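PDB 3Q15: response regulator aspartate phosphatase H from Bacillus subtilis, which dephosphorylates the sporulation phosphotransferase Spo0F and also controls competence by acting on the response regulator ComA, helping to keep the two programmes apart in time. Local coordinates for residues 249-253 against 254-258; 258-261 against 262-266; 282-285 against 286-290; 312-316 against 317-321. One frame throughout, in Å; residues are numbered along the deposited sequence.

Overall arrangement
All four contacts are local, each between adjoining pieces of one continuous stretch, so none closes a long loop and none crosses another. Contact 1 lies near the end of helix 238-255, in the predicted fourth TPR repeat. Contact 2 begins at Asp258, where contact 1 stops, and leads into helix 260-273; the two pack together, as where Ser252 CB meets Leu260 CD1 at 3.7 Å. Contact 3, on helix 277-290, lies against contact 2 and reaches contact 1 through the salt bridge of Arg253 NH2 with Glu286 OE1 (2.9 Å). Contact 4, farther on, joins the loop after helix 299-310 to the start of helix 316-328, its nearest atoms about 9 Å from contact 3.

Contact 1: residues 249-253 against 254-258; sequences AKVSR and EKVPD
Glu254 N bonds back to Lys250 O (3.1 Å) and Lys255 N to Val251 O (2.9 Å), the regular four-residue pattern of an alpha helix, whereas Val256 N makes weak bonds to both Val251 O and Ser252 O as the helix gives way to the turn. This is the C-terminal part of helix 238-255, in the predicted fourth TPR repeat. Lys250 and Glu254 stand one turn apart on the outer side, where long charged chains suit a surface. Their side chains cross at a slant: the carboxylate rests on the aliphatic stem, Glu254 OE2 lying 3.6 Å from Lys250 CG, while Lys250 NZ stays 5.0 Å from Glu254 OE2, too far for a close ion pair. Arg253 sends its extended chain away to a salt bridge with Glu286 of helix 277-290. On the buried side the small Ser252 fits close to helix 260-273, touching Leu260 and Val263, and with OG turned beside its own backbone N (chi1 -71°) the hydroxyl bonds to Ala248 O. Val256 folds back under the last turn; its CG2 sits 3.6 Å from Ser252 CA and 4.4 Å from Val251 CG2, and both valines also meet Ala222 of helix 218-235. Pro257, with no N-H to offer, brings its ring up to the carbonyl of Ser252, Pro257 CD standing 3.5 Å from Ser252 O.

Contact 2: residues 258-261 against 262-266; sequences DLLP and KVLFG
Leu260 and Leu264 meet one turn apart, their side chains slanting across each other so that the CD1 methyl of Leu264 touches Leu260 CG at 3.8 Å. Because Leu264 CG points opposite the carbonyl carbon of its own residue (chi1 -66°), it comes to lie 3.2 Å from Leu260 O. That carbonyl accepts from Leu264 N at 2.7 Å, a nearly straight bond (166°). Alongside, Leu259 CB meets Val263 CG2 at 4.3 Å while Val263 N bonds to Leu259 O. Pro261 suits this first turn of helix 260-273, where a missing N-H costs little, and its carbonyl accepts from Phe265 N at 3.0 Å. Farther out, Leu264 packs on Phe283 and Glu286 of helix 277-290, Leu259 on helix 218-235, and Phe265 on Leu302 and Leu306 of helix 299-310. An alanine in place of Leu264 would lose the branch lying on Leu260 and is likely to open a gap between Leu260 and Phe283, both of which the leucine touches. Leucine and valine on the buried sides, with Phe265 facing a later helix, fit the closely stacked antiparallel helices of a TPR superhelix, here at the start of the predicted fifth repeat.

Contact 3: residues 282-285 against 286-290; sequences QFIE and EGLDH
Glu286 N, Gly287 N and Leu288 N bond in turn to Gln282 O, Phe283 O and Ile284 O, at 3.1, 2.9 and 3.1 Å, giving regular alpha-helical turns along helix 277-290, in the predicted fifth TPR repeat; the next bond, from Asp289 N to Glu285 O, is weak. Among the side chains, Phe283 and Glu286 run side by side and point the same way. Glu286 OE2 comes within 3.7 Å of Phe283 CD1, with the ring and carboxylate planes turned 50° apart. Holding CG opposite its backbone N (chi1 -180°) and keeping the chain extended carries this carboxylate along the ring, while OE1 is taken by a salt bridge with Arg253, which probably fixes the group's position. The amide oxygen of Gln282 covers part of one face of the same ring, 3.3 Å above its plane and offset toward the rim. On another side of the helix Ile284 CG2 meets Leu288 CD1 at 4.3 Å, two branched apolar chains one turn apart. Toward the C-terminal end, His290 ND1 donates to Glu286 O at 2.8 Å (152°) from above the carbonyl plane, and Asp289 N reaches this oxygen from the opposite face, so the carbonyl is gripped by two donors. Gly287 has no side chain, and the CD1 methyl of Leu264 packs against its backbone N. The helix is thus held between two others: Phe283, Glu286 and His290 lean on helix 260-273, and Ile284 and Leu288 rest on Phe303 and Gln307 of helix 299-310.

Contact 4: residues 312-316 against 317-321; sequences ETVDE and RKIHD
Val314 and Ile319 touch just where helix 316-328 starts, Val314 CG1 lying 3.7 Å from Ile319 CD1 as the two chains slant across each other. With Asp315 between them as the N-cap, this pairing of the residue before the cap with the fourth one after it (N' with N4) is a hydrophobic staple. It forms the tightly packed side of the contact. The buried Ile319 also meets Phe305, Ala308 and Val309 of helix 299-310, and Val314 rests on Val345 and Phe346 of helix 332-348, so branched apolar residues suit both places. Beside the staple, Asp315 makes the N-cap bond. A first torsion near 180° (chi1 -167°) swings its carboxylate over the first turn, where Asp315 OD2 accepts from Lys318 N at 3.2 Å. The bond is nearly straight at the hydrogen (166°), yet the donor meets OD2 from above the carboxylate plane. The same carboxylate packs on the lysine stem, its CG 3.5 Å from Lys318 CB. A negative charge here would probably also be favoured by the positive end of the helix dipole. A leucine in place of Asp315 would have no acceptor for Lys318 N and is likely to let the first turn fray. The outer side is looser: Arg317 and His320 are exposed and turn their ends away, and Lys318 NZ stays 6.8 Å from Asp315 OD1. Beneath them the backbone becomes regular, Ile319 N donating to Asp315 O at 3.1 Å in the plane of that carbonyl.

Contact 1: residues 249-253 against 254-258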
loop_
_atom_site.group_PDB
_atom_site.type_symbol
_atom_site.label_atom_id
_atom_site.label_comp_id
_atom_site.label_asym_id
_atom_site.label_seq_id
_atom_site.Cartn_x
_atom_site.Cartn_y
_atom_site.Cartn_z
ATOM N N ALA A 249 -11.597 29.625 -17.451
ATOM C CA ALA A 249 -12.720 29.852 -18.351
ATOM C C ALA A 249 -12.259 30.500 -19.653
ATOM O O ALA A 249 -12.631 30.058 -20.741
ATOM C CB ALA A 249 -13.782 30.712 -17.675
ATOM N N LYS A 250 -11.448 31.548 -19.535
ATOM C CA LYS A 250 -10.948 32.267 -20.703
ATOM C C LYS A 250 -10.223 31.333 -21.660
ATOM O O LYS A 250 -10.600 31.210 -22.824
ATOM C CB LYS A 250 -10.016 33.408 -20.283
ATOM C CG LYS A 250 -9.415 34.188 -21.450
ATOM C CD LYS A 250 -8.483 35.295 -20.961
ATOM C CE LYS A 250 -7.865 36.056 -22.122
ATOM N NZ LYS A 250 -6.953 37.136 -21.654
ATOM N N VAL A 251 -9.178 30.676 -21.166
ATOM C CA VAL A 251 -8.397 29.766 -21.994
ATOM C C VAL A 251 -9.273 28.645 -22.556
ATOM O O VAL A 251 -9.027 28.143 -23.653
ATOM C CB VAL A 251 -7.190 29.187 -21.222
ATOM C CG1 VAL A 251 -7.646 28.542 -19.929
ATOM C CG2 VAL A 251 -6.423 28.194 -22.083
ATOM N N SER A 252 -10.305 28.272 -21.803
ATOM C CA SER A 252 -11.255 27.255 -22.243
ATOM C C SER A 252 -12.083 27.731 -23.436
ATOM O O SER A 252 -12.042 27.127 -24.507
ATOM C CB SER A 252 -12.182 26.849 -21.094
ATOM O OG SER A 252 -11.488 26.095 -20.114
ATOM N N ARG A 253 -12.835 28.813 -23.244
ATOM C CA ARG A 253 -13.676 29.365 -24.304
ATOM C C ARG A 253 -12.893 29.624 -25.591
ATOM O O ARG A 253 -13.441 29.537 -26.691
ATOM C CB ARG A 253 -14.340 30.670 -23.849
ATOM C CG ARG A 253 -15.257 30.540 -22.642
ATOM C CD ARG A 253 -16.120 31.785 -22.481
ATOM N NE ARG A 253 -17.042 31.687 -21.351
ATOM C CZ ARG A 253 -16.833 32.248 -20.164
ATOM N NH1 ARG A 253 -15.731 32.952 -19.947
ATOM N NH2 ARG A 253 -17.726 32.107 -19.196
ATOM N N GLU A 254 -11.611 29.943 -25.448
ATOM C CA GLU A 254 -10.803 30.363 -26.589
ATOM C C GLU A 254 -10.053 29.222 -27.275
ATOM O O GLU A 254 -9.815 29.279 -28.481
ATOM C CB GLU A 254 -9.823 31.474 -26.185
ATOM C CG GLU A 254 -10.498 32.765 -25.738
ATOM C CD GLU A 254 -9.512 33.899 -25.500
ATOM O OE1 GLU A 254 -8.320 33.741 -25.847
ATOM O OE2 GLU A 254 -9.929 34.950 -24.966
ATOM N N LYS A 255 -9.687 28.191 -26.518
ATOM C CA LYS A 255 -8.863 27.119 -27.074
ATOM C C LYS A 255 -9.252 25.697 -26.658
ATOM O O LYS A 255 -8.954 24.742 -27.376
ATOM C CB LYS A 255 -7.383 27.370 -26.769
ATOM C CG LYS A 255 -6.820 28.613 -27.439
ATOM C CD LYS A 255 -5.324 28.727 -27.230
ATOM C CE LYS A 255 -4.754 29.929 -27.963
ATOM N NZ LYS A 255 -3.271 29.993 -27.846
ATOM N N VAL A 256 -9.904 25.548 -25.509
ATOM C CA VAL A 256 -10.313 24.219 -25.043
ATOM C C VAL A 256 -11.711 24.215 -24.421
ATOM O O VAL A 256 -11.856 24.064 -23.208
ATOM C CB VAL A 256 -9.295 23.624 -24.046
ATOM C CG1 VAL A 256 -8.073 23.102 -24.786
ATOM C CG2 VAL A 256 -8.895 24.659 -23.008
ATOM N N PRO A 257 -12.744 24.369 -25.261
ATOM C CA PRO A 257 -14.141 24.507 -24.828
ATOM C C PRO A 257 -14.688 23.289 -24.085
ATOM O O PRO A 257 -15.584 23.439 -23.256
ATOM C CB PRO A 257 -14.897 24.695 -26.149
ATOM C CG PRO A 257 -13.872 25.194 -27.111
ATOM C CD PRO A 257 -12.611 24.492 -26.723
ATOM N N ASP A 258 -14.166 22.102 -24.373
ATOM C CA ASP A 258 -14.705 20.885 -23.773
ATOM C C ASP A 258 -14.462 20.827 -22.267
ATOM O O ASP A 258 -14.935 19.916 -21.590
ATOM C CB ASP A 258 -14.148 19.635 -24.461
ATOM C CG ASP A 258 -12.651 19.488 -24.282
ATOM O OD1 ASP A 258 -11.951 20.522 -24.215
ATOM O OD2 ASP A 258 -12.172 18.335 -24.211
#

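Contact 2: residues 258-261 against 262-266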
loop_
_atom_site.group_PDB
_atom_site.type_symbol
_atom_site.label_atom_id
_atom_site.label_comp_id
_atom_site.label_asym_id
_atom_site.label_seq_id
_atom_site.Cartn_x
_atom_site.Cartn_y
_atom_site.Cartn_z
ATOM N N ASP A 258 -14.166 22.102 -24.373
ATOM C CA ASP A 258 -14.705 20.885 -23.773
ATOM C C ASP A 258 -14.462 20.827 -22.267
ATOM O O ASP A 258 -14.935 19.916 -21.590
ATOM C CB ASP A 258 -14.148 19.635 -24.461
ATOM C CG ASP A 258 -12.651 19.488 -24.282
ATOM O OD1 ASP A 258 -11.951 20.522 -24.215
ATOM O OD2 ASP A 258 -12.172 18.335 -24.211
ATOM N N LEU A 259 -13.723 21.803 -21.748
ATOM C CA LEU A 259 -13.477 21.892 -20.312
ATOM C C LEU A 259 -14.481 22.827 -19.652
ATOM O O LEU A 259 -14.572 22.891 -18.430
ATOM C CB LEU A 259 -12.055 22.388 -20.039
ATOM C CG LEU A 259 -10.925 21.421 -20.387
ATOM C CD1 LEU A 259 -9.590 22.136 -20.387
ATOM C CD2 LEU A 259 -10.915 20.242 -19.422
ATOM N N LEU A 260 -15.242 23.541 -20.471
ATOM C CA LEU A 260 -16.135 24.583 -19.981
ATOM C C LEU A 260 -17.149 24.097 -18.937
ATOM O O LEU A 260 -17.336 24.752 -17.910
ATOM C CB LEU A 260 -16.844 25.267 -21.151
ATOM C CG LEU A 260 -17.069 26.771 -21.017
ATOM C CD1 LEU A 260 -15.768 27.476 -20.668
ATOM C CD2 LEU A 260 -17.649 27.336 -22.302
ATOM N N PRO A 261 -17.813 22.955 -19.196
ATOM C CA PRO A 261 -18.789 22.471 -18.213
ATOM C C PRO A 261 -18.179 22.328 -16.821
ATOM O O PRO A 261 -18.747 22.821 -15.849
ATOM C CB PRO A 261 -19.193 21.098 -18.763
ATOM C CG PRO A 261 -18.988 21.214 -20.236
ATOM C CD PRO A 261 -17.769 22.097 -20.396
ATOM N N LYS A 262 -17.029 21.669 -16.728
ATOM C CA LYS A 262 -16.371 21.478 -15.443
ATOM C C LYS A 262 -15.907 22.806 -14.851
ATOM O O LYS A 262 -16.026 23.033 -13.649
ATOM C CB LYS A 262 -15.193 20.513 -15.579
ATOM C CG LYS A 262 -14.375 20.355 -14.308
ATOM C CD LYS A 262 -13.529 19.090 -14.341
ATOM C CE LYS A 262 -12.698 19.011 -15.606
ATOM N NZ LYS A 262 -11.929 17.738 -15.662
ATOM N N VAL A 263 -15.379 23.680 -15.702
ATOM C CA VAL A 263 -14.933 24.997 -15.260
ATOM C C VAL A 263 -16.104 25.841 -14.752
ATOM O O VAL A 263 -16.013 26.467 -13.699
ATOM C CB VAL A 263 -14.194 25.758 -16.384
ATOM C CG1 VAL A 263 -13.936 27.201 -15.976
ATOM C CG2 VAL A 263 -12.892 25.060 -16.730
ATOM N N LEU A 264 -17.205 25.851 -15.495
ATOM C CA LEU A 264 -18.363 26.652 -15.110
ATOM C C LEU A 264 -19.088 26.120 -13.868
ATOM O O LEU A 264 -19.765 26.873 -13.168
ATOM C CB LEU A 264 -19.333 26.798 -16.285
ATOM C CG LEU A 264 -18.799 27.601 -17.473
ATOM C CD1 LEU A 264 -19.810 27.648 -18.610
ATOM C CD2 LEU A 264 -18.417 29.006 -17.036
ATOM N N PHE A 265 -18.953 24.827 -13.588
ATOM C CA PHE A 265 -19.573 24.273 -12.389
ATOM C C PHE A 265 -18.807 24.680 -11.132
ATOM O O PHE A 265 -19.408 24.990 -10.104
ATOM C CB PHE A 265 -19.692 22.749 -12.462
ATOM C CG PHE A 265 -20.126 22.122 -11.166
ATOM C CD1 PHE A 265 -21.459 22.119 -10.798
ATOM C CD2 PHE A 265 -19.199 21.554 -10.307
ATOM C CE1 PHE A 265 -21.866 21.559 -9.604
ATOM C CE2 PHE A 265 -19.601 20.985 -9.108
ATOM C CZ PHE A 265 -20.938 20.991 -8.758
ATOM N N GLY A 266 -17.481 24.669 -11.216
ATOM C CA GLY A 266 -16.650 25.117 -10.114
ATOM C C GLY A 266 -16.908 26.580 -9.823
ATOM O O GLY A 266 -17.122 26.976 -8.677
#

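Contact 3: residues 282-285 against 286-290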
loop_
_atom_site.group_PDB
_atom_site.type_symbol
_atom_site.label_atom_id
_atom_site.label_comp_id
_atom_site.label_asym_id
_atom_site.label_seq_id
_atom_site.Cartn_x
_atom_site.Cartn_y
_atom_site.Cartn_z
ATOM N N GLN A 282 -26.025 32.767 -13.816
ATOM C CA GLN A 282 -25.619 33.081 -15.176
ATOM C C GLN A 282 -24.706 31.998 -15.743
ATOM O O GLN A 282 -24.906 31.529 -16.863
ATOM C CB GLN A 282 -24.906 34.431 -15.220
ATOM C CG GLN A 282 -24.099 34.658 -16.485
ATOM C CD GLN A 282 -23.222 35.890 -16.399
ATOM O OE1 GLN A 282 -22.033 35.843 -16.725
ATOM N NE2 GLN A 282 -23.804 37.002 -15.962
ATOM N N PHE A 283 -23.702 31.607 -14.967
ATOM C CA PHE A 283 -22.739 30.618 -15.432
ATOM C C PHE A 283 -23.328 29.212 -15.390
ATOM O O PHE A 283 -22.900 28.332 -16.136
ATOM C CB PHE A 283 -21.432 30.700 -14.630
ATOM C CG PHE A 283 -20.718 32.022 -14.765
ATOM C CD1 PHE A 283 -20.151 32.398 -15.972
ATOM C CD2 PHE A 283 -20.616 32.887 -13.685
ATOM C CE1 PHE A 283 -19.497 33.612 -16.105
ATOM C CE2 PHE A 283 -19.961 34.103 -13.810
ATOM C CZ PHE A 283 -19.401 34.465 -15.021
ATOM N N ILE A 284 -24.314 29.007 -14.524
ATOM C CA ILE A 284 -25.028 27.738 -14.474
ATOM C C ILE A 284 -25.805 27.501 -15.765
ATOM O O ILE A 284 -25.705 26.437 -16.373
ATOM C CB ILE A 284 -26.012 27.684 -13.297
ATOM C CG1 ILE A 284 -25.256 27.727 -11.970
ATOM C CG2 ILE A 284 -26.864 26.429 -13.385
ATOM C CD1 ILE A 284 -26.162 27.830 -10.767
ATOM N N GLU A 285 -26.583 28.497 -16.178
ATOM C CA GLU A 285 -27.335 28.394 -17.422
ATOM C C GLU A 285 -26.387 28.271 -18.608
ATOM O O GLU A 285 -26.694 27.597 -19.590
ATOM C CB GLU A 285 -28.261 29.600 -17.608
ATOM C CG GLU A 285 -29.425 29.653 -16.630
ATOM C CD GLU A 285 -30.405 30.771 -16.950
ATOM O OE1 GLU A 285 -31.555 30.712 -16.465
ATOM O OE2 GLU A 285 -30.024 31.708 -17.684
ATOM N N GLU A 286 -25.232 28.922 -18.510
ATOM C CA GLU A 286 -24.243 28.872 -19.578
ATOM C C GLU A 286 -23.669 27.467 -19.716
ATOM O O GLU A 286 -23.484 26.972 -20.825
ATOM C CB GLU A 286 -23.119 29.882 -19.326
ATOM C CG GLU A 286 -22.040 29.891 -20.400
ATOM C CD GLU A 286 -20.961 30.937 -20.150
ATOM O OE1 GLU A 286 -19.820 30.726 -20.609
ATOM O OE2 GLU A 286 -21.250 31.968 -19.505
ATOM N N GLY A 287 -23.394 26.828 -18.582
ATOM C CA GLY A 287 -22.845 25.483 -18.579
ATOM C C GLY A 287 -23.827 24.444 -19.091
ATOM O O GLY A 287 -23.436 23.480 -19.748
ATOM N N LEU A 288 -25.107 24.637 -18.785
ATOM C CA LEU A 288 -26.148 23.723 -19.245
ATOM C C LEU A 288 -26.316 23.763 -20.764
ATOM O O LEU A 288 -26.779 22.798 -21.369
ATOM C CB LEU A 288 -27.485 24.030 -18.559
ATOM C CG LEU A 288 -27.600 23.656 -17.079
ATOM C CD1 LEU A 288 -28.898 24.181 -16.480
ATOM C CD2 LEU A 288 -27.501 22.149 -16.908
ATOM N N ASP A 289 -25.936 24.878 -21.376
ATOM C CA ASP A 289 -26.076 25.044 -22.821
ATOM C C ASP A 289 -24.912 24.431 -23.592
ATOM O O ASP A 289 -25.025 24.160 -24.786
ATOM C CB ASP A 289 -26.218 26.526 -23.178
ATOM C CG ASP A 289 -27.574 27.093 -22.789
ATOM O OD1 ASP A 289 -27.849 28.267 -23.117
ATOM O OD2 ASP A 289 -28.368 26.358 -22.164
ATOM N N HIS A 290 -23.794 24.217 -22.906
ATOM C CA HIS A 290 -22.607 23.640 -23.529
ATOM C C HIS A 290 -22.615 22.111 -23.482
ATOM O O HIS A 290 -21.920 21.450 -24.256
ATOM C CB HIS A 290 -21.338 24.173 -22.856
ATOM C CG HIS A 290 -20.963 25.557 -23.286
ATOM N ND1 HIS A 290 -21.341 26.685 -22.588
ATOM C CD2 HIS A 290 -20.246 25.996 -24.348
ATOM C CE1 HIS A 290 -20.870 27.757 -23.200
ATOM N NE2 HIS A 290 -20.202 27.367 -24.270
#

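Contact 4: residues 312-316 against 317-321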
loop_
_atom_site.group_PDB
_atom_site.type_symbol
_atom_site.label_atom_id
_atom_site.label_comp_id
_atom_site.label_asym_id
_atom_site.label_seq_id
_atom_site.Cartn_x
_atom_site.Cartn_y
_atom_site.Cartn_z
ATOM N N GLU A 312 -33.873 31.071 -4.404
ATOM C CA GLU A 312 -34.477 31.843 -3.318
ATOM C C GLU A 312 -35.321 30.940 -2.422
ATOM O O GLU A 312 -35.138 30.911 -1.206
ATOM C CB GLU A 312 -35.330 32.988 -3.866
ATOM C CG GLU A 312 -35.900 33.896 -2.784
ATOM C CD GLU A 312 -36.851 34.944 -3.332
ATOM O OE1 GLU A 312 -37.277 35.828 -2.558
ATOM O OE2 GLU A 312 -37.178 34.881 -4.535
ATOM N N THR A 313 -36.244 30.205 -3.035
ATOM C CA THR A 313 -36.993 29.171 -2.333
ATOM C C THR A 313 -36.498 27.800 -2.798
ATOM O O THR A 313 -36.670 27.430 -3.961
ATOM C CB THR A 313 -38.510 29.295 -2.591
ATOM O OG1 THR A 313 -38.964 30.593 -2.186
ATOM C CG2 THR A 313 -39.276 28.239 -1.811
ATOM N N VAL A 314 -35.873 27.056 -1.890
ATOM C CA VAL A 314 -35.275 25.769 -2.233
ATOM C C VAL A 314 -36.259 24.864 -2.970
ATOM O O VAL A 314 -37.418 24.727 -2.569
ATOM C CB VAL A 314 -34.753 25.027 -0.986
ATOM C CG1 VAL A 314 -34.214 23.659 -1.374
ATOM C CG2 VAL A 314 -33.678 25.845 -0.283
ATOM N N ASP A 315 -35.785 24.256 -4.053
ATOM C CA ASP A 315 -36.589 23.333 -4.840
ATOM C C ASP A 315 -36.406 21.912 -4.308
ATOM O O ASP A 315 -35.598 21.147 -4.831
ATOM C CB ASP A 315 -36.179 23.406 -6.312
ATOM C CG ASP A 315 -37.175 22.727 -7.230
ATOM O OD1 ASP A 315 -37.208 23.075 -8.430
ATOM O OD2 ASP A 315 -37.930 21.850 -6.753
ATOM N N GLU A 316 -37.165 21.569 -3.271
ATOM C CA GLU A 316 -36.990 20.299 -2.561
ATOM C C GLU A 316 -37.341 19.063 -3.386
ATOM O O GLU A 316 -36.731 18.005 -3.217
ATOM C CB GLU A 316 -37.799 20.296 -1.262
ATOM C CG GLU A 316 -37.282 21.249 -0.200
ATOM C CD GLU A 316 -38.200 21.323 1.002
ATOM O OE1 GLU A 316 -39.189 22.082 0.942
ATOM O OE2 GLU A 316 -37.938 20.620 2.001
ATOM N N ARG A 317 -38.329 19.188 -4.266
ATOM C CA ARG A 317 -38.720 18.066 -5.113
ATOM C C ARG A 317 -37.625 17.730 -6.126
ATOM O O ARG A 317 -37.272 16.564 -6.306
ATOM C CB ARG A 317 -40.046 18.343 -5.827
ATOM C CG ARG A 317 -40.517 17.201 -6.722
ATOM C CD ARG A 317 -41.894 17.476 -7.312
ATOM N NE ARG A 317 -42.938 17.470 -6.291
ATOM C CZ ARG A 317 -43.648 16.397 -5.954
ATOM N NH1 ARG A 317 -43.427 15.238 -6.560
ATOM N NH2 ARG A 317 -44.579 16.481 -5.013
ATOM N N LYS A 318 -37.092 18.753 -6.786
ATOM C CA LYS A 318 -35.991 18.545 -7.718
ATOM C C LYS A 318 -34.821 17.879 -7.001
ATOM O O LYS A 318 -34.207 16.952 -7.526
ATOM C CB LYS A 318 -35.536 19.867 -8.338
ATOM C CG LYS A 318 -34.549 19.702 -9.490
ATOM C CD LYS A 318 -35.232 19.162 -10.742
ATOM C CE LYS A 318 -34.274 19.113 -11.927
ATOM N NZ LYS A 318 -34.967 18.745 -13.197
ATOM N N ILE A 319 -34.525 18.358 -5.797
ATOM C CA ILE A 319 -33.419 17.829 -5.008
ATOM C C ILE A 319 -33.595 16.341 -4.730
ATOM O O ILE A 319 -32.655 15.558 -4.876
ATOM C CB ILE A 319 -33.269 18.583 -3.673
ATOM C CG1 ILE A 319 -32.698 19.979 -3.919
ATOM C CG2 ILE A 319 -32.378 17.803 -2.717
ATOM C CD1 ILE A 319 -32.371 20.735 -2.653
ATOM N N HIS A 320 -34.806 15.966 -4.334
ATOM C CA HIS A 320 -35.137 14.580 -4.045
ATOM C C HIS A 320 -35.008 13.692 -5.277
ATOM O O HIS A 320 -34.529 12.566 -5.186
ATOM C CB HIS A 320 -36.553 14.483 -3.474
ATOM C CG HIS A 320 -37.063 13.081 -3.367
ATOM N ND1 HIS A 320 -37.823 12.488 -4.356
ATOM C CD2 HIS A 320 -36.922 12.152 -2.394
ATOM C CE1 HIS A 320 -38.128 11.256 -3.993
ATOM N NE2 HIS A 320 -37.594 11.025 -2.808
ATOM N N ASP A 321 -35.441 14.199 -6.426
ATOM C CA ASP A 321 -35.356 13.438 -7.668
ATOM C C ASP A 321 -33.902 13.216 -8.085
ATOM O O ASP A 321 -33.542 12.135 -8.554
ATOM C CB ASP A 321 -36.124 14.135 -8.792
ATOM C CG ASP A 321 -37.616 14.211 -8.522
ATOM O OD1 ASP A 321 -38.223 15.247 -8.862
ATOM O OD2 ASP A 321 -38.183 13.237 -7.974
#